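Local atomic coordinates of probable mRNA-capping enzyme (Acanthamoeba polyphaga mimivirus, PDB entry 3BGY), a protein that caps viral mRNA, its N-terminal domain, the part modelled here, being a metal-dependent tunnel-type RNA triphosphatase that removes the gamma phosphate from the RNA 5'-triphosphate. Residues 13-19 with 136-142. Numbering follows the deposited sequence.
Sequences TIFSENE and GIDNWAI
A capping box at the start of helix 17-32 docks here on the loop that joins barrel strands 122-136 and 142-152. Ser16, the N-cap residue (chi1 p), accepts from Glu19 N at its OG, 3.1 Å away, and Glu19 OE1 takes Ser16 N in return at 2.9 Å. The other carboxylate oxygen reaches across: Asp138 N donates to Glu19 OE2 at 2.8 Å, almost straight at 171°. Glu19 (chi1 m, chi2 t) thus ties the N-terminal end of the helix to the type II turn Ile137-Trp140, with Asp138 at phi/psi -65/127 and Asn139 at 66/6; beyond it Ala141 centres an inverse gamma turn. This is a strand connection of the eight-stranded antiparallel barrel of the tunnel triphosphatase, held against the start of helix 17-32 and against helix 221-235. Ahead of the helix, Phe15 (-95/142) and Ser16 (-77/171) are extended, and CA atoms sit 7.1 Å apart for Ile14 and Trp140, 7.0 Å for Phe15 and Ile137. Ile14 (mt) lays CG2 over the five-membered ring of Trp140 (chi1 -66°, chi2 84°), a CH-pi contact 3.9 Å from the centroid; the same methyl lies 4.1 Å from Ile137 CG2 and 4.1 Å from Ile142 CD1. Phe15 starts off away from the loop, yet its ring returns, CD1 3.8 Å from Ile137 CD1. Leu228 of helix 221-235 packs against Ile14 and Phe15, and Phe232 meets the Trp140 ring. Three waters also bridge the two segments: one spans Glu19 OE2 (2.6 Å) and Gly136 O (2.7 Å), another Ser16 OG (2.8 Å) and Asp138 OD2 (3.1 Å), and a third accepts from Trp140 NE1 (3.0 Å) while donating weakly to Thr13 O (3.4 Å).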
loop_
_atom_site.group_PDB
_atom_site.type_symbol
_atom_site.label_atom_id
_atom_site.label_comp_id
_atom_site.label_asym_id
_atom_site.label_seq_id
_atom_site.Cartn_x
_atom_site.Cartn_y
_atom_site.Cartn_z
ATOM N N THR A 13 -17.375 19.658 8.099
ATOM C CA THR A 13 -15.952 19.452 8.376
ATOM C C THR A 13 -15.763 18.017 8.845
ATOM O O THR A 13 -16.619 17.460 9.529
ATOM C CB THR A 13 -15.385 20.420 9.468
ATOM O OG1 THR A 13 -16.125 20.281 10.688
ATOM C CG2 THR A 13 -15.429 21.866 9.000
ATOM N N ILE A 14 -14.637 17.430 8.467
ATOM C CA ILE A 14 -14.290 16.056 8.828
ATOM C C ILE A 14 -13.470 16.000 10.101
ATOM O O ILE A 14 -13.730 15.169 10.971
ATOM C CB ILE A 14 -13.494 15.344 7.676
ATOM C CG1 ILE A 14 -14.392 15.188 6.453
ATOM C CG2 ILE A 14 -12.995 13.931 8.103
ATOM C CD1 ILE A 14 -13.680 14.627 5.241
ATOM N N PHE A 15 -12.512 16.912 10.225
ATOM C CA PHE A 15 -11.594 16.912 11.359
ATOM C C PHE A 15 -11.995 17.814 12.507
ATOM O O PHE A 15 -12.457 18.935 12.299
ATOM C CB PHE A 15 -10.177 17.334 10.914
ATOM C CG PHE A 15 -9.649 16.567 9.729
ATOM C CD1 PHE A 15 -9.690 15.162 9.707
ATOM C CD2 PHE A 15 -9.115 17.250 8.618
ATOM C CE1 PHE A 15 -9.212 14.445 8.587
ATOM C CE2 PHE A 15 -8.631 16.540 7.501
ATOM C CZ PHE A 15 -8.684 15.139 7.498
ATOM N N SER A 16 -11.742 17.327 13.720
ATOM C CA SER A 16 -11.961 18.122 14.930
ATOM C C SER A 16 -10.763 19.081 14.978
ATOM O O SER A 16 -9.777 18.892 14.243
ATOM C CB SER A 16 -11.913 17.226 16.165
ATOM O OG SER A 16 -10.630 16.644 16.299
ATOM N N GLU A 17 -10.790 20.061 15.879
ATOM C CA GLU A 17 -9.678 21.001 15.985
ATOM C C GLU A 17 -8.359 20.290 16.322
ATOM O O GLU A 17 -7.322 20.574 15.695
ATOM C CB GLU A 17 -9.988 22.092 17.024
ATOM C CG GLU A 17 -8.849 23.107 17.178
ATOM C CD GLU A 17 -9.118 24.157 18.232
ATOM O OE1 GLU A 17 -10.099 24.023 18.992
ATOM O OE2 GLU A 17 -8.346 25.133 18.279
ATOM N N ASN A 18 -8.404 19.310 17.231
ATOM C CA ASN A 18 -7.187 18.607 17.585
ATOM C C ASN A 18 -6.675 17.730 16.446
ATOM O O ASN A 18 -5.469 17.665 16.237
ATOM C CB ASN A 18 -7.339 17.769 18.845
ATOM C CG ASN A 18 -5.997 17.249 19.343
ATOM O OD1 ASN A 18 -5.042 18.024 19.509
ATOM N ND2 ASN A 18 -5.896 15.941 19.529
ATOM N N GLU A 19 -7.585 17.048 15.749
ATOM C CA GLU A 19 -7.197 16.197 14.609
ATOM C C GLU A 19 -6.582 17.062 13.534
ATOM O O GLU A 19 -5.526 16.732 13.003
ATOM C CB GLU A 19 -8.406 15.484 14.048
ATOM C CG GLU A 19 -8.858 14.302 14.904
ATOM C CD GLU A 19 -10.277 13.860 14.617
ATOM O OE1 GLU A 19 -11.004 14.496 13.821
ATOM O OE2 GLU A 19 -10.663 12.832 15.210
ATOM N N GLY A 136 -6.913 7.750 14.192
ATOM C CA GLY A 136 -8.265 7.429 13.778
ATOM C C GLY A 136 -8.991 8.762 13.845
ATOM O O GLY A 136 -8.519 9.702 14.491
ATOM N N ILE A 137 -10.074 8.882 13.097
ATOM C CA ILE A 137 -10.832 10.129 13.053
ATOM C C ILE A 137 -12.172 9.894 13.720
ATOM O O ILE A 137 -12.845 8.915 13.413
ATOM C CB ILE A 137 -11.012 10.592 11.576
ATOM C CG1 ILE A 137 -9.634 10.876 10.946
ATOM C CG2 ILE A 137 -11.967 11.787 11.456
ATOM C CD1 ILE A 137 -8.806 11.963 11.645
ATOM N N ASP A 138 -12.564 10.804 14.612
ATOM C CA ASP A 138 -13.850 10.679 15.304
ATOM C C ASP A 138 -15.026 10.803 14.326
ATOM O O ASP A 138 -15.112 11.759 13.542
ATOM C CB ASP A 138 -14.001 11.740 16.412
ATOM C CG ASP A 138 -12.945 11.632 17.511
ATOM O OD1 ASP A 138 -12.331 10.558 17.706
ATOM O OD2 ASP A 138 -12.734 12.655 18.200
ATOM N N ASN A 139 -15.910 9.799 14.369
ATOM C CA ASN A 139 -17.132 9.720 13.560
ATOM C C ASN A 139 -17.052 9.575 12.024
ATOM O O ASN A 139 -18.069 9.687 11.328
ATOM C CB ASN A 139 -18.119 10.844 13.961
ATOM C CG ASN A 139 -18.426 10.850 15.461
ATOM O OD1 ASN A 139 -18.174 11.838 16.158
ATOM N ND2 ASN A 139 -18.933 9.733 15.964
ATOM N N TRP A 140 -15.842 9.398 11.493
ATOM C CA TRP A 140 -15.645 9.190 10.050
ATOM C C TRP A 140 -14.812 7.927 9.939
ATOM O O TRP A 140 -13.817 7.762 10.643
ATOM C CB TRP A 140 -14.930 10.364 9.381
ATOM C CG TRP A 140 -15.738 11.615 9.399
ATOM C CD1 TRP A 140 -15.815 12.513 10.427
ATOM C CD2 TRP A 140 -16.571 12.120 8.360
ATOM N NE1 TRP A 140 -16.632 13.548 10.094
ATOM C CE2 TRP A 140 -17.116 13.346 8.829
ATOM C CE3 TRP A 140 -16.905 11.673 7.068
ATOM C CZ2 TRP A 140 -17.987 14.137 8.052
ATOM C CZ3 TRP A 140 -17.779 12.462 6.278
ATOM C CH2 TRP A 140 -18.306 13.687 6.781
ATOM N N ALA A 141 -15.209 7.043 9.037
ATOM C CA ALA A 141 -14.539 5.755 8.874
ATOM C C ALA A 141 -13.229 5.800 8.066
ATOM O O ALA A 141 -13.114 5.200 6.982
ATOM C CB ALA A 141 -15.528 4.744 8.275
ATOM N N ILE A 142 -12.258 6.543 8.598
ATOM C CA ILE A 142 -10.927 6.670 7.985
ATOM C C ILE A 142 -9.834 6.742 8.995
ATOM O O ILE A 142 -10.075 7.060 10.175
ATOM C CB ILE A 142 -10.744 7.982 7.137
ATOM C CG1 ILE A 142 -11.250 9.224 7.876
ATOM C CG2 ILE A 142 -11.356 7.830 5.807
ATOM C CD1 ILE A 142 -10.857 10.541 7.243
HETATM O O HOH W 1 -17.382 15.544 12.239
HETATM O O HOH W 2 -10.439 14.743 18.356
HETATM O O HOH W 3 -9.063 11.321 16.633
#